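Long-range contacts in nonsense-mediated mRNA decay protein 2 (Saccharomyces cerevisiae, PDB 4LUN), which takes part in the nonsense-mediated decay of mRNAs that carry premature stop codons and interacts through its C-terminus with UPF1: residues A[35-40]-A[61-66]; A[42-47]-A[54-59]; A[70-75]-A[106-111]; A[85-90]-A[143-148]. One frame throughout, in Å; residues are numbered along the deposited sequence.

In the fold
All four contacts lie in the all-helical MIF4G domain near the N-terminus of the protein. Contacts 1 and 2 share helix 34-44, and their centres are about 10 Å apart. Contact 2 falls within the span between the segments of contact 1. Contact 3 follows both and joins helix 69-81 to helix 106-116. Its centre is about 15 Å from each, and Ile72 packs against Phe40, Leu65 and Leu44, so the first three form one continuous block. Contact 4 joins the start of helix 87-104 to helix 130-152. It interleaves with contact 3 in sequence without touching it, about 19 Å between centres (26 Å from contact 1). Together they join helices adjacent or one apart, in keeping with a HEAT-type domain.

Contact 1: residues A[35-40]-A[61-66]; sequences KRNTGF and SEASLE
Arg36 on helix 34-44 is the polar centre of this contact with the loop 61-66. Its CG lies anti to the backbone N, and a bend at chi2 (62°) carries the guanidinium over to Glu62. NH2 forms a salt bridge to Glu62 OE1 at a very short 2.4 Å. The oxygen sits close to the guanidinium plane and uses its anti lone pair. The carboxylate is turned 75° from that plane, so the pair is single-pronged. The other two nitrogens also have acidic partners: NE pairs with Asp59 OD1 and NH1 with Asp31 OD2. Nearer the base of the arginine, Arg36 CG touches Ala63 CB at 3.8 Å.

Asn37 is less well matched. Its OD1 stands 2.8 Å from Ser64 O, and two acceptors at this distance form no hydrogen bond. Ser64 O takes a hydrogen bond from Lys67 NZ, and Ala63 O takes one from Arg103 NH1. OD1 is also pressed against Leu65 CD2, at 3.1 Å.

The apolar end is simpler. Leu65 CD1 makes a CH-pi contact over the centre of the Phe40 ring, 3.8 Å from its centroid.

Three carboxylates around one guanidinium are likely to keep Arg36 charged and to stabilise their own ionised forms. Through these three charge pairs Arg36 joins helix 34-44 to the loop, to the end of helix 52-60 and to the chain just before its own helix.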
loop_
_atom_site.group_PDB
_atom_site.type_symbol
_atom_site.label_atom_id
_atom_site.label_comp_id
_atom_site.label_asym_id
_atom_site.label_seq_id
_atom_site.Cartn_x
_atom_site.Cartn_y
_atom_site.Cartn_z
ATOM N N LYS A 35 17.139 30.758 8.918
ATOM C CA LYS A 35 15.988 30.675 9.819
ATOM C C LYS A 35 14.742 30.179 9.089
ATOM O O LYS A 35 14.051 29.277 9.571
ATOM C CB LYS A 35 15.711 32.031 10.483
ATOM C CG LYS A 35 14.563 32.020 11.488
ATOM C CD LYS A 35 14.635 33.243 12.423
ATOM C CE LYS A 35 13.886 34.449 11.866
ATOM N NZ LYS A 35 14.085 35.677 12.727
ATOM N N ARG A 36 14.482 30.739 7.911
ATOM C CA ARG A 36 13.283 30.389 7.148
ATOM C C ARG A 36 13.325 28.937 6.706
ATOM O O ARG A 36 12.318 28.220 6.774
ATOM C CB ARG A 36 13.141 31.277 5.910
ATOM C CG ARG A 36 11.769 31.184 5.258
ATOM C CD ARG A 36 10.708 31.664 6.227
ATOM N NE ARG A 36 9.351 31.430 5.742
ATOM C CZ ARG A 36 8.676 32.285 4.983
ATOM N NH1 ARG A 36 9.239 33.429 4.609
ATOM N NH2 ARG A 36 7.442 31.997 4.595
ATOM N N ASN A 37 14.495 28.507 6.245
ATOM C CA ASN A 37 14.631 27.181 5.659
ATOM C C ASN A 37 14.662 26.094 6.721
ATOM O O ASN A 37 14.084 25.030 6.535
ATOM C CB ASN A 37 15.861 27.105 4.751
ATOM C CG ASN A 37 15.706 27.937 3.482
ATOM O OD1 ASN A 37 14.751 27.770 2.725
ATOM N ND2 ASN A 37 16.646 28.848 3.254
ATOM N N THR A 38 15.334 26.352 7.839
ATOM C CA THR A 38 15.292 25.405 8.945
ATOM C C THR A 38 13.906 25.398 9.588
ATOM O O THR A 38 13.472 24.379 10.124
ATOM C CB THR A 38 16.361 25.702 10.017
ATOM O OG1 THR A 38 16.225 27.052 10.467
ATOM C CG2 THR A 38 17.745 25.502 9.456
ATOM N N GLY A 39 13.215 26.532 9.527
ATOM C CA GLY A 39 11.865 26.629 10.048
ATOM C C GLY A 39 10.921 25.765 9.226
ATOM O O GLY A 39 9.942 25.222 9.744
ATOM N N PHE A 40 11.221 25.631 7.940
ATOM C CA PHE A 40 10.441 24.751 7.071
ATOM C C PHE A 40 10.642 23.276 7.439
ATOM O O PHE A 40 9.674 22.517 7.527
ATOM C CB PHE A 40 10.784 24.995 5.599
ATOM C CG PHE A 40 9.965 24.167 4.638
ATOM C CD1 PHE A 40 8.644 24.491 4.378
ATOM C CD2 PHE A 40 10.518 23.071 3.998
ATOM C CE1 PHE A 40 7.888 23.731 3.501
ATOM C CE2 PHE A 40 9.763 22.311 3.115
ATOM C CZ PHE A 40 8.449 22.645 2.875
ATOM N N SER A 61 5.643 29.024 -1.228
ATOM C CA SER A 61 5.423 30.182 -2.083
ATOM C C SER A 61 6.208 31.396 -1.606
ATOM O O SER A 61 6.172 32.446 -2.244
ATOM C CB SER A 61 3.932 30.524 -2.178
ATOM O OG SER A 61 3.478 31.193 -1.016
ATOM N N GLU A 62 6.921 31.254 -0.492
ATOM C CA GLU A 62 7.681 32.377 0.065
ATOM C C GLU A 62 9.164 32.067 0.239
ATOM O O GLU A 62 10.016 32.947 0.090
ATOM C CB GLU A 62 7.087 32.811 1.409
ATOM C CG GLU A 62 5.741 33.514 1.294
ATOM C CD GLU A 62 5.104 33.789 2.646
ATOM O OE1 GLU A 62 5.689 33.395 3.677
ATOM O OE2 GLU A 62 4.015 34.399 2.675
ATOM N N ALA A 63 9.470 30.817 0.569
ATOM C CA ALA A 63 10.846 30.426 0.851
ATOM C C ALA A 63 11.544 29.847 -0.366
ATOM O O ALA A 63 10.934 29.140 -1.171
ATOM C CB ALA A 63 10.893 29.439 2.001
ATOM N N SER A 64 12.830 30.160 -0.485
ATOM C CA SER A 64 13.715 29.511 -1.436
ATOM C C SER A 64 14.403 28.385 -0.692
ATOM O O SER A 64 15.283 28.620 0.139
ATOM C CB SER A 64 14.763 30.482 -1.964
ATOM O OG SER A 64 15.789 29.781 -2.647
ATOM N N LEU A 65 13.996 27.163 -1.005
ATOM C CA LEU A 65 14.388 25.982 -0.251
ATOM C C LEU A 65 15.414 25.124 -0.989
ATOM O O LEU A 65 15.774 24.042 -0.524
ATOM C CB LEU A 65 13.141 25.148 0.033
ATOM C CG LEU A 65 12.062 25.806 0.889
ATOM C CD1 LEU A 65 10.718 25.137 0.688
ATOM C CD2 LEU A 65 12.454 25.739 2.349
ATOM N N GLU A 66 15.890 25.614 -2.129
ATOM C CA GLU A 66 16.763 24.838 -3.017
ATOM C C GLU A 66 17.997 24.210 -2.355
ATOM O O GLU A 66 18.333 23.056 -2.613
ATOM C CB GLU A 66 17.203 25.702 -4.204
ATOM C CG GLU A 66 17.694 24.904 -5.400
ATOM C CD GLU A 66 16.565 24.179 -6.114
ATOM O OE1 GLU A 66 16.727 22.977 -6.415
ATOM O OE2 GLU A 66 15.521 24.815 -6.378
#

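Contact 2: residues A[42-47]-A[54-59]; sequences KKLKKG and SSLLKD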
loop_
_atom_site.group_PDB
_atom_site.type_symbol
_atom_site.label_atom_id
_atom_site.label_comp_id
_atom_site.label_asym_id
_atom_site.label_seq_id
_atom_site.Cartn_x
_atom_site.Cartn_y
_atom_site.Cartn_z
ATOM N N LYS A 42 11.555 22.040 10.314
ATOM C CA LYS A 42 10.904 21.814 11.600
ATOM C C LYS A 42 9.404 21.618 11.446
ATOM O O LYS A 42 8.801 20.807 12.147
ATOM C CB LYS A 42 11.176 22.973 12.564
ATOM C CG LYS A 42 12.457 22.823 13.352
ATOM C CD LYS A 42 12.567 23.896 14.424
ATOM C CE LYS A 42 13.404 25.070 13.951
ATOM N NZ LYS A 42 13.351 26.209 14.915
ATOM N N LYS A 43 8.802 22.368 10.533
ATOM C CA LYS A 43 7.377 22.224 10.268
ATOM C C LYS A 43 7.071 20.856 9.638
ATOM O O LYS A 43 6.094 20.197 10.009
ATOM C CB LYS A 43 6.877 23.369 9.386
ATOM C CG LYS A 43 5.458 23.814 9.710
ATOM C CD LYS A 43 5.054 25.022 8.882
ATOM C CE LYS A 43 5.688 26.298 9.411
ATOM N NZ LYS A 43 5.863 27.306 8.325
ATOM N N LEU A 44 7.920 20.425 8.706
ATOM C CA LEU A 44 7.774 19.107 8.075
ATOM C C LEU A 44 7.841 17.996 9.117
ATOM O O LEU A 44 7.046 17.049 9.092
ATOM C CB LEU A 44 8.875 18.876 7.031
ATOM C CG LEU A 44 8.790 19.561 5.668
ATOM C CD1 LEU A 44 10.002 19.183 4.819
ATOM C CD2 LEU A 44 7.498 19.196 4.949
ATOM N N LYS A 45 8.799 18.131 10.032
ATOM C CA LYS A 45 9.098 17.126 11.043
ATOM C C LYS A 45 7.999 16.936 12.073
ATOM O O LYS A 45 8.022 15.966 12.830
ATOM C CB LYS A 45 10.405 17.466 11.761
ATOM C CG LYS A 45 11.612 16.748 11.208
ATOM C CD LYS A 45 12.881 17.201 11.903
ATOM C CE LYS A 45 14.070 16.392 11.425
ATOM N NZ LYS A 45 15.340 17.164 11.500
ATOM N N LYS A 46 7.039 17.852 12.124
ATOM C CA LYS A 46 5.935 17.657 13.049
ATOM C C LYS A 46 4.960 16.629 12.472
ATOM O O LYS A 46 4.074 16.135 13.172
ATOM C CB LYS A 46 5.234 18.975 13.379
ATOM C CG LYS A 46 4.013 19.273 12.540
ATOM C CD LYS A 46 2.960 19.971 13.387
ATOM C CE LYS A 46 1.643 20.097 12.642
ATOM N NZ LYS A 46 0.491 20.110 13.589
ATOM N N GLY A 47 5.140 16.301 11.194
ATOM C CA GLY A 47 4.373 15.239 10.562
ATOM C C GLY A 47 3.269 15.738 9.653
ATOM O O GLY A 47 2.832 16.887 9.750
ATOM N N SER A 54 -1.670 23.879 4.699
ATOM C CA SER A 54 -1.770 25.273 4.265
ATOM C C SER A 54 -0.576 26.132 4.682
ATOM O O SER A 54 -0.096 26.962 3.906
ATOM C CB SER A 54 -3.076 25.900 4.760
ATOM O OG SER A 54 -3.889 26.307 3.671
ATOM N N SER A 55 -0.098 25.931 5.904
ATOM C CA SER A 55 1.045 26.685 6.405
ATOM C C SER A 55 2.303 26.357 5.607
ATOM O O SER A 55 3.074 27.249 5.253
ATOM C CB SER A 55 1.269 26.398 7.892
ATOM O OG SER A 55 2.524 26.895 8.327
ATOM N N LEU A 56 2.498 25.072 5.323
ATOM C CA LEU A 56 3.649 24.622 4.546
ATOM C C LEU A 56 3.584 25.113 3.103
ATOM O O LEU A 56 4.615 25.401 2.492
ATOM C CB LEU A 56 3.747 23.095 4.577
ATOM C CG LEU A 56 4.253 22.475 5.879
ATOM C CD1 LEU A 56 3.758 21.041 6.028
ATOM C CD2 LEU A 56 5.771 22.515 5.924
ATOM N N LEU A 57 2.376 25.202 2.555
ATOM C CA LEU A 57 2.213 25.677 1.186
ATOM C C LEU A 57 2.589 27.150 1.073
ATOM O O LEU A 57 3.079 27.591 0.035
ATOM C CB LEU A 57 0.785 25.444 0.681
ATOM C CG LEU A 57 0.423 23.993 0.348
ATOM C CD1 LEU A 57 -0.985 23.899 -0.226
ATOM C CD2 LEU A 57 1.436 23.391 -0.614
ATOM N N LYS A 58 2.354 27.903 2.145
ATOM C CA LYS A 58 2.726 29.316 2.185
ATOM C C LYS A 58 4.241 29.466 2.099
ATOM O O LYS A 58 4.746 30.308 1.355
ATOM C CB LYS A 58 2.197 29.974 3.460
ATOM C CG LYS A 58 2.251 31.497 3.451
ATOM C CD LYS A 58 1.635 32.075 4.717
ATOM C CE LYS A 58 2.397 31.620 5.955
ATOM N NZ LYS A 58 1.538 30.868 6.919
ATOM N N ASP A 59 4.957 28.642 2.860
ATOM C CA ASP A 59 6.419 28.628 2.835
ATOM C C ASP A 59 6.957 28.296 1.452
ATOM O O ASP A 59 7.934 28.890 0.999
ATOM C CB ASP A 59 6.972 27.614 3.840
ATOM C CG ASP A 59 6.726 28.016 5.283
ATOM O OD1 ASP A 59 7.343 29.001 5.744
ATOM O OD2 ASP A 59 5.929 27.336 5.963
#
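This is a small buried contact between two consecutive helices, 34-44 and 52-60, with a salt bridge at one edge and leucine packing beside it. Lys43 and Asp59 reach toward each other tip to tip. The lysine chain bends at chi3 (-76°), and NZ comes to 2.4 Å from Asp59 OD2, a very short bond on the syn lone pair of that oxygen. NZ also makes a weak bond to Ser55 OG, one turn earlier, at 3.4 Å. Lys43 CD lies against the same hydroxyl, 3.2 Å from Ser55 OG. Asp59 OD1 is taken by Arg36 NE, so the carboxylate serves two cations, which would probably favour its ionised form.

The aliphatic base of Lys43 slides past Leu56 in the opposite direction, with CB 3.7 Å from Leu56 CD2. That same methyl meets Leu44 CD2 at 3.9 Å, where the two leucines cross obliquely. Leu44 also packs on helix 69-81, and Leu56 on Phe40.

From Leu44 to Gly47 the chain makes a type I beta turn, closed by Gly47 N to Leu44 O at 2.9 Å. Gly47 then leaves helical geometry with a positive phi of 104°. Two helices running in roughly opposite directions across a short connection form a helical hairpin, in keeping with the HEAT-repeat character of this MIF4G domain.

Contact 3: residues A[70-75]-A[106-111]; sequences SEIIVT and GRFTSP
Ile73 carries the tight part of this contact, set between Phe108 and Pro111 of helix 106-116. Its CG1 lies beside the backbone N (chi1 -68°), which aims the extended chain across to the other helix. At the tip, CD1 meets Pro111 CG at 3.6 Å and Arg107 O at the same distance. Further back, CG1 is 3.8 Å from Phe108 CD1, where the two side chains slide past each other in opposite directions. An alanine here would remove CG1, CG2 and CD1 and would probably lose most of the grip on Phe108 and Pro111.

Ile72 is only loosely engaged, with CG2 4.2 Å from Phe108 CE1. It also packs on Phe40, Ile41, Leu44 and Leu65. On the solvent side, Arg107 is exposed and its guanidinium turns to Glu66. No hydrogen bond links the two segments.

The segment axes approach to 9.9 Å and cross at -34°, with their directions broadly alike. Helix 106-116 is kinked at Pro111, whose N makes no bond to the turn before. Helix 87-104 comes between the two in sequence. Like-directed helices two apart in the chain, packed side by side, are typical of the alpha-solenoid stacking of HEAT-like MIF4G domains.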
loop_
_atom_site.group_PDB
_atom_site.type_symbol
_atom_site.label_atom_id
_atom_site.label_comp_id
_atom_site.label_asym_id
_atom_site.label_seq_id
_atom_site.Cartn_x
_atom_site.Cartn_y
_atom_site.Cartn_z
ATOM N N SER A 70 18.064 18.340 -0.383
ATOM C CA SER A 70 18.463 16.991 0.038
ATOM C C SER A 70 17.892 16.656 1.407
ATOM O O SER A 70 17.334 15.578 1.615
ATOM C CB SER A 70 19.984 16.858 0.079
ATOM O OG SER A 70 20.579 17.352 -1.103
ATOM N N GLU A 71 18.041 17.590 2.340
ATOM C CA GLU A 71 17.488 17.431 3.675
ATOM C C GLU A 71 15.963 17.331 3.665
ATOM O O GLU A 71 15.378 16.587 4.458
ATOM C CB GLU A 71 17.938 18.580 4.584
ATOM C CG GLU A 71 17.248 18.598 5.925
ATOM C CD GLU A 71 17.976 19.447 6.935
ATOM O OE1 GLU A 71 18.897 20.190 6.530
ATOM O OE2 GLU A 71 17.633 19.363 8.135
ATOM N N ILE A 72 15.322 18.070 2.763
ATOM C CA ILE A 72 13.866 18.026 2.645
ATOM C C ILE A 72 13.426 16.642 2.165
ATOM O O ILE A 72 12.456 16.076 2.675
ATOM C CB ILE A 72 13.344 19.085 1.654
ATOM C CG1 ILE A 72 13.473 20.488 2.248
ATOM C CG2 ILE A 72 11.886 18.825 1.304
ATOM C CD1 ILE A 72 13.099 21.594 1.279
ATOM N N ILE A 73 14.158 16.102 1.197
ATOM C CA ILE A 73 13.871 14.775 0.654
ATOM C C ILE A 73 13.939 13.691 1.732
ATOM O O ILE A 73 13.010 12.893 1.877
ATOM C CB ILE A 73 14.843 14.428 -0.491
ATOM C CG1 ILE A 73 14.566 15.326 -1.698
ATOM C CG2 ILE A 73 14.733 12.951 -0.873
ATOM C CD1 ILE A 73 15.687 15.354 -2.699
ATOM N N VAL A 74 15.033 13.667 2.492
ATOM C CA VAL A 74 15.165 12.726 3.610
ATOM C C VAL A 74 14.081 12.926 4.667
ATOM O O VAL A 74 13.461 11.963 5.124
ATOM C CB VAL A 74 16.545 12.831 4.278
ATOM C CG1 VAL A 74 16.607 11.942 5.520
ATOM C CG2 VAL A 74 17.636 12.448 3.294
ATOM N N THR A 75 13.850 14.175 5.050
ATOM C CA THR A 75 12.833 14.491 6.048
ATOM C C THR A 75 11.441 14.047 5.616
ATOM O O THR A 75 10.722 13.395 6.379
ATOM C CB THR A 75 12.809 15.996 6.366
ATOM O OG1 THR A 75 14.085 16.391 6.884
ATOM C CG2 THR A 75 11.721 16.313 7.381
ATOM N N GLY A 106 11.290 16.584 -10.615
ATOM C CA GLY A 106 11.935 15.297 -10.510
ATOM C C GLY A 106 13.116 15.290 -9.584
ATOM O O GLY A 106 13.387 14.274 -8.967
ATOM N N ARG A 107 13.822 16.414 -9.464
ATOM C CA ARG A 107 14.950 16.439 -8.539
ATOM C C ARG A 107 14.500 16.254 -7.083
ATOM O O ARG A 107 15.301 15.875 -6.239
ATOM C CB ARG A 107 15.824 17.688 -8.725
ATOM C CG ARG A 107 15.119 19.007 -8.517
ATOM C CD ARG A 107 16.007 20.172 -8.966
ATOM N NE ARG A 107 15.487 21.449 -8.485
ATOM C CZ ARG A 107 14.609 22.198 -9.146
ATOM N NH1 ARG A 107 14.155 21.806 -10.330
ATOM N NH2 ARG A 107 14.183 23.343 -8.628
ATOM N N PHE A 108 13.216 16.493 -6.801
ATOM C CA PHE A 108 12.635 16.138 -5.504
ATOM C C PHE A 108 11.948 14.775 -5.569
ATOM O O PHE A 108 12.206 13.901 -4.745
ATOM C CB PHE A 108 11.629 17.196 -5.043
ATOM C CG PHE A 108 10.706 16.731 -3.941
ATOM C CD1 PHE A 108 11.122 16.729 -2.620
ATOM C CD2 PHE A 108 9.412 16.313 -4.229
ATOM C CE1 PHE A 108 10.274 16.309 -1.609
ATOM C CE2 PHE A 108 8.556 15.893 -3.222
ATOM C CZ PHE A 108 8.990 15.888 -1.909
ATOM N N THR A 109 11.071 14.603 -6.552
ATOM C CA THR A 109 10.214 13.407 -6.605
ATOM C C THR A 109 10.947 12.108 -6.934
ATOM O O THR A 109 10.624 11.045 -6.378
ATOM C CB THR A 109 9.014 13.630 -7.555
ATOM O OG1 THR A 109 8.390 14.878 -7.217
ATOM C CG2 THR A 109 7.995 12.504 -7.421
ATOM N N SER A 110 11.921 12.168 -7.835
ATOM C CA SER A 110 12.699 10.975 -8.179
ATOM C C SER A 110 13.381 10.310 -6.977
ATOM O O SER A 110 13.127 9.122 -6.705
ATOM C CB SER A 110 13.681 11.235 -9.339
ATOM O OG SER A 110 14.601 10.164 -9.482
ATOM N N PRO A 111 14.225 11.052 -6.230
ATOM C CA PRO A 111 14.830 10.379 -5.073
ATOM C C PRO A 111 13.819 10.016 -3.974
ATOM O O PRO A 111 14.016 9.016 -3.276
ATOM C CB PRO A 111 15.858 11.398 -4.561
ATOM C CG PRO A 111 15.401 12.718 -5.095
ATOM C CD PRO A 111 14.728 12.429 -6.403
#

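Contact 4: residues A[85-90]-A[143-148]; sequences NKNDDV and NLRVFT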
loop_
_atom_site.group_PDB
_atom_site.type_symbol
_atom_site.label_atom_id
_atom_site.label_comp_id
_atom_site.label_asym_id
_atom_site.label_seq_id
_atom_site.Cartn_x
_atom_site.Cartn_y
_atom_site.Cartn_z
ATOM N N ASN A 85 -2.783 6.075 9.842
ATOM C CA ASN A 85 -3.947 5.632 9.083
ATOM C C ASN A 85 -5.158 6.477 9.456
ATOM O O ASN A 85 -6.064 6.034 10.167
ATOM C CB ASN A 85 -4.243 4.146 9.287
ATOM C CG ASN A 85 -5.431 3.677 8.463
ATOM O OD1 ASN A 85 -5.772 4.281 7.443
ATOM N ND2 ASN A 85 -6.077 2.605 8.911
ATOM N N LYS A 86 -5.143 7.718 8.988
ATOM C CA LYS A 86 -6.249 8.634 9.180
ATOM C C LYS A 86 -6.474 9.292 7.833
ATOM O O LYS A 86 -5.538 9.818 7.236
ATOM C CB LYS A 86 -5.913 9.674 10.254
ATOM C CG LYS A 86 -5.659 9.084 11.642
ATOM C CD LYS A 86 -5.485 10.170 12.701
ATOM C CE LYS A 86 -6.769 10.969 12.929
ATOM N NZ LYS A 86 -7.718 10.301 13.867
ATOM N N ASN A 87 -7.701 9.237 7.336
ATOM C CA ASN A 87 -7.971 9.734 5.995
ATOM C C ASN A 87 -7.607 11.203 5.816
ATOM O O ASN A 87 -7.123 11.599 4.754
ATOM C CB ASN A 87 -9.422 9.470 5.597
ATOM C CG ASN A 87 -9.698 7.998 5.379
ATOM O OD1 ASN A 87 -8.816 7.250 4.954
ATOM N ND2 ASN A 87 -10.921 7.569 5.679
ATOM N N ASP A 88 -7.818 12.000 6.858
ATOM C CA ASP A 88 -7.515 13.431 6.796
ATOM C C ASP A 88 -6.017 13.722 6.767
ATOM O O ASP A 88 -5.577 14.689 6.137
ATOM C CB ASP A 88 -8.184 14.176 7.951
ATOM C CG ASP A 88 -9.662 14.412 7.712
ATOM O OD1 ASP A 88 -10.459 14.154 8.637
ATOM O OD2 ASP A 88 -10.024 14.861 6.599
ATOM N N ASP A 89 -5.240 12.886 7.445
ATOM C CA ASP A 89 -3.790 13.032 7.447
ATOM C C ASP A 89 -3.201 12.649 6.088
ATOM O O ASP A 89 -2.275 13.297 5.601
ATOM C CB ASP A 89 -3.167 12.195 8.561
ATOM C CG ASP A 89 -3.475 12.747 9.941
ATOM O OD1 ASP A 89 -4.313 13.671 10.040
ATOM O OD2 ASP A 89 -2.881 12.258 10.923
ATOM N N VAL A 90 -3.743 11.600 5.481
ATOM C CA VAL A 90 -3.348 11.211 4.121
ATOM C C VAL A 90 -3.587 12.341 3.106
ATOM O O VAL A 90 -2.726 12.633 2.275
ATOM C CB VAL A 90 -4.064 9.899 3.687
ATOM C CG1 VAL A 90 -3.783 9.579 2.240
ATOM C CG2 VAL A 90 -3.631 8.739 4.578
ATOM N N ASN A 143 1.556 2.312 4.011
ATOM C CA ASN A 143 2.479 2.763 2.980
ATOM C C ASN A 143 1.895 2.573 1.587
ATOM O O ASN A 143 2.052 3.435 0.717
ATOM C CB ASN A 143 3.815 2.027 3.100
ATOM C CG ASN A 143 4.573 2.401 4.367
ATOM O OD1 ASN A 143 4.350 3.472 4.940
ATOM N ND2 ASN A 143 5.485 1.536 4.790
ATOM N N LEU A 144 1.221 1.449 1.374
ATOM C CA LEU A 144 0.584 1.201 0.083
ATOM C C LEU A 144 -0.526 2.207 -0.166
ATOM O O LEU A 144 -0.705 2.685 -1.282
ATOM C CB LEU A 144 0.020 -0.234 0.030
ATOM C CG LEU A 144 -0.796 -0.647 -1.200
ATOM C CD1 LEU A 144 0.088 -0.665 -2.453
ATOM C CD2 LEU A 144 -1.415 -2.013 -0.958
ATOM N N ARG A 145 -1.261 2.559 0.885
ATOM C CA ARG A 145 -2.379 3.482 0.705
ATOM C C ARG A 145 -1.859 4.847 0.284
ATOM O O ARG A 145 -2.355 5.460 -0.675
ATOM C CB ARG A 145 -3.182 3.588 2.001
ATOM C CG ARG A 145 -4.498 4.332 1.851
ATOM C CD ARG A 145 -4.362 5.781 2.219
ATOM N NE ARG A 145 -5.606 6.508 1.976
ATOM C CZ ARG A 145 -6.547 6.690 2.894
ATOM N NH1 ARG A 145 -6.382 6.200 4.117
ATOM N NH2 ARG A 145 -7.647 7.367 2.592
ATOM N N VAL A 146 -0.834 5.310 0.987
ATOM C CA VAL A 146 -0.245 6.620 0.710
ATOM C C VAL A 146 0.383 6.650 -0.680
ATOM O O VAL A 146 0.240 7.632 -1.416
ATOM C CB VAL A 146 0.775 7.009 1.806
ATOM C CG1 VAL A 146 1.611 8.208 1.368
ATOM C CG2 VAL A 146 0.038 7.314 3.120
ATOM N N PHE A 147 1.082 5.572 -1.031
ATOM C CA PHE A 147 1.662 5.463 -2.361
ATOM C C PHE A 147 0.590 5.628 -3.419
ATOM O O PHE A 147 0.773 6.362 -4.390
ATOM C CB PHE A 147 2.351 4.125 -2.587
ATOM C CG PHE A 147 2.800 3.942 -4.004
ATOM C CD1 PHE A 147 4.053 4.379 -4.397
ATOM C CD2 PHE A 147 1.963 3.362 -4.946
ATOM C CE1 PHE A 147 4.468 4.249 -5.718
ATOM C CE2 PHE A 147 2.373 3.229 -6.266
ATOM C CZ PHE A 147 3.636 3.672 -6.642
ATOM N N THR A 148 -0.521 4.924 -3.227
ATOM C CA THR A 148 -1.572 4.883 -4.233
ATOM C C THR A 148 -2.253 6.241 -4.386
ATOM O O THR A 148 -2.582 6.654 -5.510
ATOM C CB THR A 148 -2.579 3.762 -3.937
ATOM O OG1 THR A 148 -1.864 2.527 -3.850
ATOM C CG2 THR A 148 -3.576 3.632 -5.081
HETATM O O HOH W 1 -4.039 4.751 5.300
#
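The guanidinium of Arg145 meets Asn87 end-on, with two nitrogens on one oxygen. CG lies anti to the backbone N, and a bend at chi2 (-95°) turns the chain from helix 130-152 toward the start of helix 87-104. NH2 donates to Asn87 OD1 at 2.6 Å and NH1 donates to the same OD1 at 2.8 Å. The oxygen lies in the guanidinium plane, but the amide is turned 77° from it. NH1 approaches almost along the C=O axis, while NH2, because of this turn, sits above the carbonyl plane.

Val90 covers one face of the guanidinium. Its CG2 stands 3.5 Å above the plane, offset toward the rim, and its CG1 touches Arg145 NE at 3.6 Å. On the inner side, the same CG2 meets Val146 CG2 at 4.2 Å.

Asn85 takes part through water. One molecule in the guanidinium plane accepts from Arg145 NH1 at 3.0 Å and donates to Asn85 OD1 at 2.8 Å. NE forms a salt bridge with Glu149, one turn along the same helix, which probably steadies the guanidinium. An alanine here would probably lose both bonds to Asn87, the water bridge to Asn85 and the salt bridge to Glu149, along with the packing on Val90.

Across the contact the cation meets neutral oxygens, and Glu149 supplies the opposite charge from its own helix. The link between the helices is thus hydrogen bonding to an amide, backed by valine packing.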